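Local coordinates for protein NUDIX hydrolase (Jonesia denitrificans, PDB 4KTB) that is of unproven function but belongs to the Nudix clan and may act as an asymmetric diadenosine tetraphosphate (Ap4A) hydrolase, at residues Val40-Val45 against Val90-Lys95; Leu60-Thr65 against Met70-Val75. All coordinates share one frame; numbering follows the deposited sequence.

Interaction 1: residues Val40-Val45 against Val90-Lys95; sequences VYVDAV and VRHIEK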
loop_
_atom_site.group_PDB
_atom_site.type_symbol
_atom_site.label_atom_id
_atom_site.label_comp_id
_atom_site.label_asym_id
_atom_site.label_seq_id
_atom_site.Cartn_x
_atom_site.Cartn_y
_atom_site.Cartn_z
ATOM N N VAL A 40 17.259 5.765 -10.476
ATOM C CA VAL A 40 16.494 4.887 -9.590
ATOM C C VAL A 40 17.265 4.638 -8.298
ATOM O O VAL A 40 18.392 4.137 -8.310
ATOM C CB VAL A 40 16.166 3.543 -10.241
ATOM C CG1 VAL A 40 15.320 2.714 -9.304
ATOM C CG2 VAL A 40 15.424 3.767 -11.543
ATOM N N TYR A 41 16.636 4.996 -7.188
ATOM C CA TYR A 41 17.225 4.900 -5.870
ATOM C C TYR A 41 16.358 4.045 -4.969
ATOM O O TYR A 41 15.211 3.790 -5.283
ATOM C CB TYR A 41 17.329 6.301 -5.259
ATOM C CG TYR A 41 18.690 6.887 -5.452
ATOM C CD1 TYR A 41 19.227 7.017 -6.714
ATOM C CD2 TYR A 41 19.458 7.264 -4.368
ATOM C CE1 TYR A 41 20.489 7.541 -6.895
ATOM C CE2 TYR A 41 20.721 7.789 -4.535
ATOM C CZ TYR A 41 21.227 7.925 -5.800
ATOM O OH TYR A 41 22.483 8.445 -5.974
ATOM N N VAL A 42 16.922 3.613 -3.845
ATOM C CA VAL A 42 16.132 3.079 -2.738
ATOM C C VAL A 42 16.472 3.807 -1.444
ATOM O O VAL A 42 17.595 4.281 -1.263
ATOM C CB VAL A 42 16.343 1.547 -2.505
ATOM C CG1 VAL A 42 15.698 0.705 -3.611
ATOM C CG2 VAL A 42 17.828 1.221 -2.351
ATOM N N ASP A 43 15.483 3.893 -0.562
ATOM C CA ASP A 43 15.710 4.288 0.813
ATOM C C ASP A 43 15.182 3.174 1.685
ATOM O O ASP A 43 14.102 2.627 1.426
ATOM C CB ASP A 43 14.974 5.588 1.155
ATOM C CG ASP A 43 15.657 6.821 0.595
ATOM O OD1 ASP A 43 16.604 7.309 1.228
ATOM O OD2 ASP A 43 15.235 7.315 -0.470
ATOM N N ALA A 44 15.963 2.816 2.696
ATOM C CA ALA A 44 15.531 1.833 3.669
ATOM C C ALA A 44 15.549 2.502 5.023
ATOM O O ALA A 44 16.570 3.048 5.420
ATOM C CB ALA A 44 16.456 0.649 3.663
ATOM N N VAL A 45 14.421 2.460 5.724
ATOM C CA VAL A 45 14.363 2.919 7.108
ATOM C C VAL A 45 14.599 1.714 8.019
ATOM O O VAL A 45 13.777 0.791 8.072
ATOM C CB VAL A 45 13.037 3.619 7.438
ATOM C CG1 VAL A 45 12.876 3.760 8.925
ATOM C CG2 VAL A 45 12.987 4.991 6.824
ATOM N N VAL A 90 19.150 -5.229 -0.180
ATOM C CA VAL A 90 20.066 -6.104 0.533
ATOM C C VAL A 90 21.471 -5.516 0.520
ATOM O O VAL A 90 22.134 -5.413 1.553
ATOM C CB VAL A 90 20.110 -7.476 -0.126
ATOM C CG1 VAL A 90 21.213 -8.305 0.478
ATOM C CG2 VAL A 90 18.761 -8.185 0.011
ATOM N N ARG A 91 21.914 -5.117 -0.663
ATOM C CA ARG A 91 23.250 -4.576 -0.844
ATOM C C ARG A 91 23.485 -3.332 -0.006
ATOM O O ARG A 91 24.556 -3.144 0.546
ATOM C CB ARG A 91 23.474 -4.263 -2.320
ATOM C CG ARG A 91 24.838 -3.728 -2.628
ATOM C CD ARG A 91 25.087 -3.687 -4.125
ATOM N NE ARG A 91 24.122 -2.834 -4.809
ATOM C CZ ARG A 91 24.255 -1.522 -4.938
ATOM N NH1 ARG A 91 25.313 -0.914 -4.418
ATOM N NH2 ARG A 91 23.329 -0.829 -5.584
ATOM N N HIS A 92 22.480 -2.477 0.104
ATOM C CA HIS A 92 22.687 -1.196 0.777
ATOM C C HIS A 92 22.637 -1.375 2.277
ATOM O O HIS A 92 23.298 -0.658 3.021
ATOM C CB HIS A 92 21.696 -0.123 0.281
ATOM C CG HIS A 92 22.050 0.437 -1.062
ATOM N ND1 HIS A 92 23.133 1.265 -1.258
ATOM C CD2 HIS A 92 21.484 0.264 -2.284
ATOM C CE1 HIS A 92 23.219 1.585 -2.539
ATOM N NE2 HIS A 92 22.230 0.990 -3.183
ATOM N N ILE A 93 21.866 -2.361 2.718
ATOM C CA ILE A 93 21.813 -2.687 4.136
ATOM C C ILE A 93 23.149 -3.250 4.623
ATOM O O ILE A 93 23.669 -2.838 5.661
ATOM C CB ILE A 93 20.675 -3.679 4.435
ATOM C CG1 ILE A 93 19.320 -3.019 4.197
ATOM C CG2 ILE A 93 20.740 -4.171 5.871
ATOM C CD1 ILE A 93 18.874 -2.111 5.335
ATOM N N GLU A 94 23.701 -4.195 3.873
ATOM C CA GLU A 94 24.995 -4.767 4.210
ATOM C C GLU A 94 26.056 -3.669 4.219
ATOM O O GLU A 94 26.854 -3.571 5.143
ATOM C CB GLU A 94 25.348 -5.835 3.177
ATOM C CG GLU A 94 26.342 -6.854 3.643
ATOM C CD GLU A 94 27.762 -6.457 3.340
ATOM O OE1 GLU A 94 27.959 -5.572 2.483
ATOM O OE2 GLU A 94 28.690 -7.033 3.951
ATOM N N LYS A 95 26.028 -2.834 3.185
ATOM C CA LYS A 95 26.991 -1.749 2.990
ATOM C C LYS A 95 27.053 -0.738 4.133
ATOM O O LYS A 95 28.130 -0.254 4.472
ATOM C CB LYS A 95 26.693 -1.023 1.670
ATOM C CG LYS A 95 27.526 0.218 1.413
ATOM C CD LYS A 95 27.307 0.722 -0.006
ATOM C CE LYS A 95 27.913 2.096 -0.188
ATOM N NZ LYS A 95 27.420 3.007 0.877
#
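His92, whose ring meets Val42 across this contact, is held at its polar end by a hydrogen bond from NE2 to the backbone O of Arg78, beyond both segments. The CG of His92 lies anti to its carbonyl carbon (chi1 -77°), which carries the ring off helix 85-97 toward strand 39-49. There CD2 lies 3.8 Å from Val42 CG2, an oblique approach to the ring. The same CD2 lies over the rim of one face of the Arg91 guanidinium, 3.9 Å above its plane, so this carbon is covered by a methyl group from the strand and by a flat cation from its own helix. Arg91 in turn forms a salt bridge through NE with Glu83.

The next residue, Ile93, reaches the strand by its end alone. Its CD1 meets Ala44 CB at 4.0 Å, and the small alanine lets the backbones come to 7.8 Å between Ala44 CA and Ile93 CA. Val85 and Leu89 of the same helix also touch Val42, while Val75 touches both Ala44 and His92. On the other face of the strand, Asp43 OD2 is hydrogen-bonded to Ser135 OG and Tyr117 OH.

A helix laid over the central sheet in this way is characteristic of the Nudix fold. Glu83, Arg91 and Ile93 fall at consensus positions of the Nudix box, whereas His92 stands where the consensus has a glutamate; a bound sodium ion lies about 5 Å from the His92 side chain. No hydrogen bond joins the two segments, and only 108 Å² is buried between them. The chemistry therefore implies apolar packing in the interior, with NE2 of the buried His92 ring satisfied by a backbone carbonyl.

Interaction 2: residues Leu60-Thr65 against Met70-Val75; sequences LLLRAT and MMRALV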
loop_
_atom_site.group_PDB
_atom_site.type_symbol
_atom_site.label_atom_id
_atom_site.label_comp_id
_atom_site.label_asym_id
_atom_site.label_seq_id
_atom_site.Cartn_x
_atom_site.Cartn_y
_atom_site.Cartn_z
ATOM N N LEU A 60 19.407 5.490 12.839
ATOM C CA LEU A 60 19.995 6.585 12.064
ATOM C C LEU A 60 21.513 6.498 12.078
ATOM O O LEU A 60 22.123 6.325 13.131
ATOM C CB LEU A 60 19.575 7.951 12.627
ATOM C CG LEU A 60 18.083 8.261 12.687
ATOM C CD1 LEU A 60 17.852 9.699 13.089
ATOM C CD2 LEU A 60 17.457 7.983 11.336
ATOM N N LEU A 61 22.115 6.621 10.902
ATOM C CA LEU A 61 23.563 6.631 10.777
ATOM C C LEU A 61 24.032 8.043 11.026
ATOM O O LEU A 61 23.356 8.992 10.653
ATOM C CB LEU A 61 23.956 6.204 9.368
ATOM C CG LEU A 61 23.499 4.799 8.986
ATOM C CD1 LEU A 61 23.655 4.564 7.505
ATOM C CD2 LEU A 61 24.325 3.802 9.757
ATOM N N LEU A 62 25.184 8.198 11.659
ATOM C CA LEU A 62 25.780 9.519 11.773
ATOM C C LEU A 62 26.979 9.615 10.831
ATOM O O LEU A 62 27.784 8.685 10.746
ATOM C CB LEU A 62 26.233 9.781 13.206
ATOM C CG LEU A 62 26.922 11.128 13.436
ATOM C CD1 LEU A 62 25.907 12.218 13.784
ATOM C CD2 LEU A 62 27.994 11.007 14.514
ATOM N N ARG A 63 27.096 10.729 10.116
ATOM C CA ARG A 63 28.263 10.949 9.269
ATOM C C ARG A 63 28.520 12.414 8.962
ATOM O O ARG A 63 27.794 13.293 9.418
ATOM C CB ARG A 63 28.193 10.124 7.970
ATOM C CG ARG A 63 27.071 10.448 6.987
ATOM C CD ARG A 63 27.334 9.689 5.678
ATOM N NE ARG A 63 26.154 9.524 4.830
ATOM C CZ ARG A 63 25.706 8.357 4.369
ATOM N NH1 ARG A 63 26.334 7.230 4.662
ATOM N NH2 ARG A 63 24.628 8.318 3.606
ATOM N N ALA A 64 29.580 12.668 8.207
ATOM C CA ALA A 64 29.904 14.021 7.800
ATOM C C ALA A 64 29.152 14.362 6.522
ATOM O O ALA A 64 28.877 13.488 5.678
ATOM C CB ALA A 64 31.393 14.169 7.582
ATOM N N THR A 65 28.804 15.638 6.400
ATOM C CA THR A 65 28.393 16.205 5.130
ATOM C C THR A 65 29.654 16.381 4.285
ATOM O O THR A 65 30.771 16.233 4.790
ATOM C CB THR A 65 27.748 17.577 5.333
ATOM O OG1 THR A 65 28.688 18.449 5.967
ATOM C CG2 THR A 65 26.522 17.467 6.207
HETATM N N MSE A 70 27.805 17.734 10.571
HETATM C CA MSE A 70 27.347 16.408 10.914
HETATM C C MSE A 70 25.922 16.260 10.435
HETATM O O MSE A 70 25.168 17.229 10.389
HETATM C CB MSE A 70 27.459 16.182 12.421
HETATM C CG MSE A 70 28.894 16.358 12.948
HETATM SE SE MSE A 70 30.202 15.195 12.060
HETATM C CE MSE A 70 29.536 13.553 12.803
HETATM N N MSE A 71 25.566 15.049 10.040
HETATM C CA MSE A 71 24.214 14.774 9.594
HETATM C C MSE A 71 23.788 13.398 10.066
HETATM O O MSE A 71 24.591 12.651 10.621
HETATM C CB MSE A 71 24.133 14.868 8.071
HETATM C CG MSE A 71 25.372 14.346 7.368
HETATM SE SE MSE A 71 25.204 14.352 5.428
HETATM C CE MSE A 71 24.017 12.821 5.232
ATOM N N ARG A 72 22.515 13.079 9.867
ATOM C CA ARG A 72 21.978 11.765 10.187
ATOM C C ARG A 72 21.228 11.239 8.965
ATOM O O ARG A 72 20.410 11.960 8.382
ATOM C CB ARG A 72 21.051 11.838 11.405
ATOM C CG ARG A 72 21.776 12.076 12.718
ATOM C CD ARG A 72 20.796 12.283 13.840
ATOM N NE ARG A 72 21.434 12.241 15.151
ATOM C CZ ARG A 72 22.019 13.283 15.721
ATOM N NH1 ARG A 72 22.579 13.155 16.910
ATOM N NH2 ARG A 72 22.033 14.456 15.101
ATOM N N ALA A 73 21.504 9.992 8.587
ATOM C CA ALA A 73 21.053 9.453 7.303
ATOM C C ALA A 73 20.330 8.118 7.392
ATOM O O ALA A 73 20.692 7.251 8.185
ATOM C CB ALA A 73 22.228 9.327 6.334
ATOM N N LEU A 74 19.322 7.962 6.539
ATOM C CA LEU A 74 18.692 6.676 6.302
ATOM C C LEU A 74 19.638 5.795 5.489
ATOM O O LEU A 74 20.750 6.194 5.148
ATOM C CB LEU A 74 17.391 6.886 5.535
ATOM C CG LEU A 74 16.409 7.803 6.263
ATOM C CD1 LEU A 74 15.195 8.115 5.400
ATOM C CD2 LEU A 74 15.961 7.136 7.521
ATOM N N VAL A 75 19.204 4.589 5.170
ATOM C CA VAL A 75 20.002 3.754 4.293
ATOM C C VAL A 75 19.504 3.979 2.866
ATOM O O VAL A 75 18.342 3.726 2.558
ATOM C CB VAL A 75 19.929 2.290 4.727
ATOM C CG1 VAL A 75 20.462 1.352 3.630
ATOM C CG2 VAL A 75 20.688 2.111 6.050
HETATM O O HOH W 1 23.180 5.696 2.742
#
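Leu61 and Ala73, and beyond them Arg63 and Met71, are the two hydrogen-bonded pairs of an antiparallel beta hairpin made by strands 55-64 and 70-73. Each pair closes two backbone bonds: Ala73 N donates to Leu61 O (2.9 Å) and Leu61 N to Ala73 O, while Met71 N donates to Arg63 O (2.9 Å) and Arg63 N to Met71 O. Weaker CA-H...O contacts add to these, among them Arg72 CA to Leu61 O at 3.1 Å.

Apolar contacts fill both faces. Beside Leu62, the selenomethionine Met70 bends at chi2 and chi3 (-57° and -69°), folding its CE back to within 3.4 Å of Leu62 CD2, a tight fit. Leu62 CD1 also covers one face of the Arg72 guanidinium. Replacing Leu62 by an alanine takes away both methyl groups and is likely to open a gap beside Met70 CE, leave that methyl freer to turn and strip the arginine face of its cover. On the face of Leu61, Arg63, Met71 and Ala73, the selenium of Met71 lies 3.5 Å from Thr65 CG2, and Leu61 CD1 reaches Val75 CG2 at 4.1 Å. Near the turn, Thr65 OG1 is hydrogen-bonded to Ser67 OG and His69 O.

The polar end of Arg63 has Ala73 CB over one face of its guanidinium and Met71 CE at the edge. In the plane of that group, Arg63 NH2 donates to a water oxygen at 3.1 Å, and this water makes a weak bond to Leu74 O.

The segments of interaction 2 both fall between those of interaction 1 in the chain, and the two centres lie 14 Å apart. Val75 joins them: its O accepts a probable hydrogen bond from Ala44 N at 2.6 Å, and its CG1 packs 3.5 Å from His92 O. Alongside, Val45 CG2 meets Leu74 CD2 at 3.7 Å. Strand 39-49 pairs with both strand 55-64 and strand 75-78, so the chain leaving the hairpin at Val75 returns to the strand that the helix packs on. The side chains of Arg63 and His92 lie about 4 and 5 Å from bound sodium, bringing both contacts to the ion-bearing region beside the helix of the Nudix box.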